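Local atomic coordinates of response regulator protein (Burkholderia pseudomallei, PDB entry 3RQI), a protein that probably acts as a two-component response regulator, with a phosphorylated aspartate in its receiver domain and a Fis-type helix-turn-helix region that is likely to bind DNA. Residues R25-R30 / S114-L119. Residues are numbered along the deposited sequence; the frame is centred on the assembly and turned at random.
Sequences RGLERR and SILAAL
L116 meets both L27 and R30 with its branched end, a compact case of how neighbouring helices on one face of a receiver domain touch across the strand beneath them. The helices are 17-29 and 112-118, the first and last of the CheY-like fold, and strand 9-13 supplies F10, on which both leucines rest. At the nearest backbone point the CA atoms of L27 and L116 stand 8.9 Å apart, a gap crossed entirely by side chains.

R30 is the side chain to follow. Its CB sets off toward the other helix; chi1 of -75° swings CG away from the carbonyl carbon, and the extended chain beyond carries CD across. CB and CG stay back; CD is the atom that arrives, 3.9 Å from CD1 of L116, the side chains meeting at a slant. Past NE the guanidinium turns home: NH1 donates to G26 O at 2.9 Å, one turn earlier. That oxygen lies in the guanidinium plane, whereas the donor sits 43° above the carbonyl plane, and the N-H...O angle is 154°. V112, a turn before L116, also touches R30.

The other branch of L116, CD2, lies against CD2 of L27 at 3.9 Å, the two leucine side chains passing alongside each other and pointing opposite ways. Y32, in the loop after helix 17-29, touches both, and V12 adds to the bed beneath L27.

Only 123 Å² is buried between the segments, and no hydrogen bond spans them. Direct cohesion is therefore van der Waals contact, with water probably excluded on the L27 side while R30 lies at the exposed margin, and no directional bond dictates helix spacing. R30 lends one methylene, CD, to this apolar seam while spending a guanidinium N-H on its own helix end.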
loop_
_atom_site.group_PDB
_atom_site.type_symbol
_atom_site.label_atom_id
_atom_site.label_comp_id
_atom_site.label_asym_id
_atom_site.label_seq_id
_atom_site.Cartn_x
_atom_site.Cartn_y
_atom_site.Cartn_z
ATOM N N ARG A 25 -0.453 11.224 -25.160
ATOM C CA ARG A 25 -1.391 12.014 -25.941
ATOM C C ARG A 25 -2.463 12.656 -25.088
ATOM O O ARG A 25 -2.796 13.806 -25.326
ATOM C CB ARG A 25 -1.984 11.187 -27.058
ATOM C CG ARG A 25 -0.956 10.877 -28.129
ATOM C CD ARG A 25 -1.616 10.193 -29.345
ATOM N NE ARG A 25 -2.159 8.871 -29.008
ATOM C CZ ARG A 25 -1.431 7.755 -28.919
ATOM N NH1 ARG A 25 -2.018 6.620 -28.603
ATOM N NH2 ARG A 25 -0.119 7.764 -29.162
ATOM N N GLY A 26 -3.007 11.934 -24.099
ATOM C CA GLY A 26 -4.033 12.513 -23.200
ATOM C C GLY A 26 -3.491 13.678 -22.362
ATOM O O GLY A 26 -4.160 14.705 -22.185
ATOM N N LEU A 27 -2.263 13.541 -21.888
ATOM C CA LEU A 27 -1.618 14.641 -21.157
ATOM C C LEU A 27 -1.347 15.852 -22.063
ATOM O O LEU A 27 -1.557 17.009 -21.651
ATOM C CB LEU A 27 -0.315 14.146 -20.537
ATOM C CG LEU A 27 -0.510 13.201 -19.344
ATOM C CD1 LEU A 27 0.805 12.449 -19.048
ATOM C CD2 LEU A 27 -1.036 13.888 -18.087
ATOM N N GLU A 28 -0.885 15.602 -23.285
ATOM C CA GLU A 28 -0.612 16.684 -24.241
ATOM C C GLU A 28 -1.891 17.471 -24.534
ATOM O O GLU A 28 -1.852 18.691 -24.599
ATOM C CB GLU A 28 0.012 16.170 -25.536
ATOM C CG GLU A 28 1.407 15.679 -25.367
ATOM C CD GLU A 28 1.845 14.690 -26.443
ATOM O OE1 GLU A 28 1.034 14.286 -27.314
ATOM O OE2 GLU A 28 3.022 14.286 -26.401
ATOM N N ARG A 29 -3.027 16.785 -24.658
ATOM C CA ARG A 29 -4.302 17.489 -24.905
ATOM C C ARG A 29 -4.671 18.400 -23.738
ATOM O O ARG A 29 -5.463 19.329 -23.901
ATOM C CB ARG A 29 -5.461 16.515 -25.174
ATOM C CG ARG A 29 -5.365 15.755 -26.502
ATOM C CD ARG A 29 -6.682 15.031 -26.854
ATOM N NE ARG A 29 -6.948 13.854 -26.018
ATOM C CZ ARG A 29 -6.444 12.634 -26.221
ATOM N NH1 ARG A 29 -5.624 12.390 -27.241
ATOM N NH2 ARG A 29 -6.763 11.647 -25.397
ATOM N N ARG A 30 -4.085 18.131 -22.568
ATOM C CA ARG A 30 -4.296 18.961 -21.383
ATOM C C ARG A 30 -3.172 19.972 -21.189
ATOM O O ARG A 30 -3.075 20.644 -20.154
ATOM C CB ARG A 30 -4.463 18.074 -20.150
ATOM C CG ARG A 30 -5.817 17.414 -20.108
ATOM C CD ARG A 30 -5.837 16.132 -19.304
ATOM N NE ARG A 30 -7.170 15.519 -19.326
ATOM C CZ ARG A 30 -7.628 14.690 -20.267
ATOM N NH1 ARG A 30 -6.877 14.311 -21.304
ATOM N NH2 ARG A 30 -8.866 14.224 -20.165
ATOM N N SER A 114 -7.552 11.152 -13.145
ATOM C CA SER A 114 -7.218 10.561 -11.844
ATOM C C SER A 114 -5.706 10.509 -11.604
ATOM O O SER A 114 -5.242 10.620 -10.466
ATOM C CB SER A 114 -7.870 9.209 -11.664
ATOM O OG SER A 114 -7.264 8.217 -12.427
ATOM N N ILE A 115 -4.961 10.370 -12.697
ATOM C CA ILE A 115 -3.489 10.394 -12.620
ATOM C C ILE A 115 -3.065 11.792 -12.174
ATOM O O ILE A 115 -2.304 11.918 -11.219
ATOM C CB ILE A 115 -2.839 9.997 -13.980
ATOM C CG1 ILE A 115 -2.990 8.495 -14.175
ATOM C CG2 ILE A 115 -1.313 10.371 -14.020
ATOM C CD1 ILE A 115 -2.684 8.047 -15.572
ATOM N N LEU A 116 -3.590 12.842 -12.836
ATOM C CA LEU A 116 -3.316 14.220 -12.409
ATOM C C LEU A 116 -3.750 14.485 -10.958
ATOM O O LEU A 116 -3.000 15.118 -10.195
ATOM C CB LEU A 116 -3.927 15.242 -13.391
ATOM C CG LEU A 116 -3.248 15.259 -14.777
ATOM C CD1 LEU A 116 -4.055 16.073 -15.826
ATOM C CD2 LEU A 116 -1.785 15.750 -14.731
ATOM N N ALA A 117 -4.948 14.010 -10.580
ATOM C CA ALA A 117 -5.443 14.169 -9.197
ATOM C C ALA A 117 -4.463 13.577 -8.178
ATOM O O ALA A 117 -4.142 14.203 -7.139
ATOM C CB ALA A 117 -6.863 13.515 -9.045
ATOM N N ALA A 118 -3.963 12.390 -8.506
ATOM C CA ALA A 118 -3.068 11.611 -7.620
ATOM C C ALA A 118 -1.706 12.286 -7.455
ATOM O O ALA A 118 -0.989 12.072 -6.465
ATOM C CB ALA A 118 -2.912 10.233 -8.143
ATOM N N LEU A 119 -1.363 13.135 -8.414
ATOM C CA LEU A 119 -0.115 13.905 -8.336
ATOM C C LEU A 119 -0.138 15.172 -7.507
ATOM O O LEU A 119 0.912 15.793 -7.300
ATOM C CB LEU A 119 0.354 14.247 -9.752
ATOM C CG LEU A 119 1.001 13.073 -10.464
ATOM C CD1 LEU A 119 0.925 13.252 -12.007
ATOM C CD2 LEU A 119 2.479 12.878 -10.010
#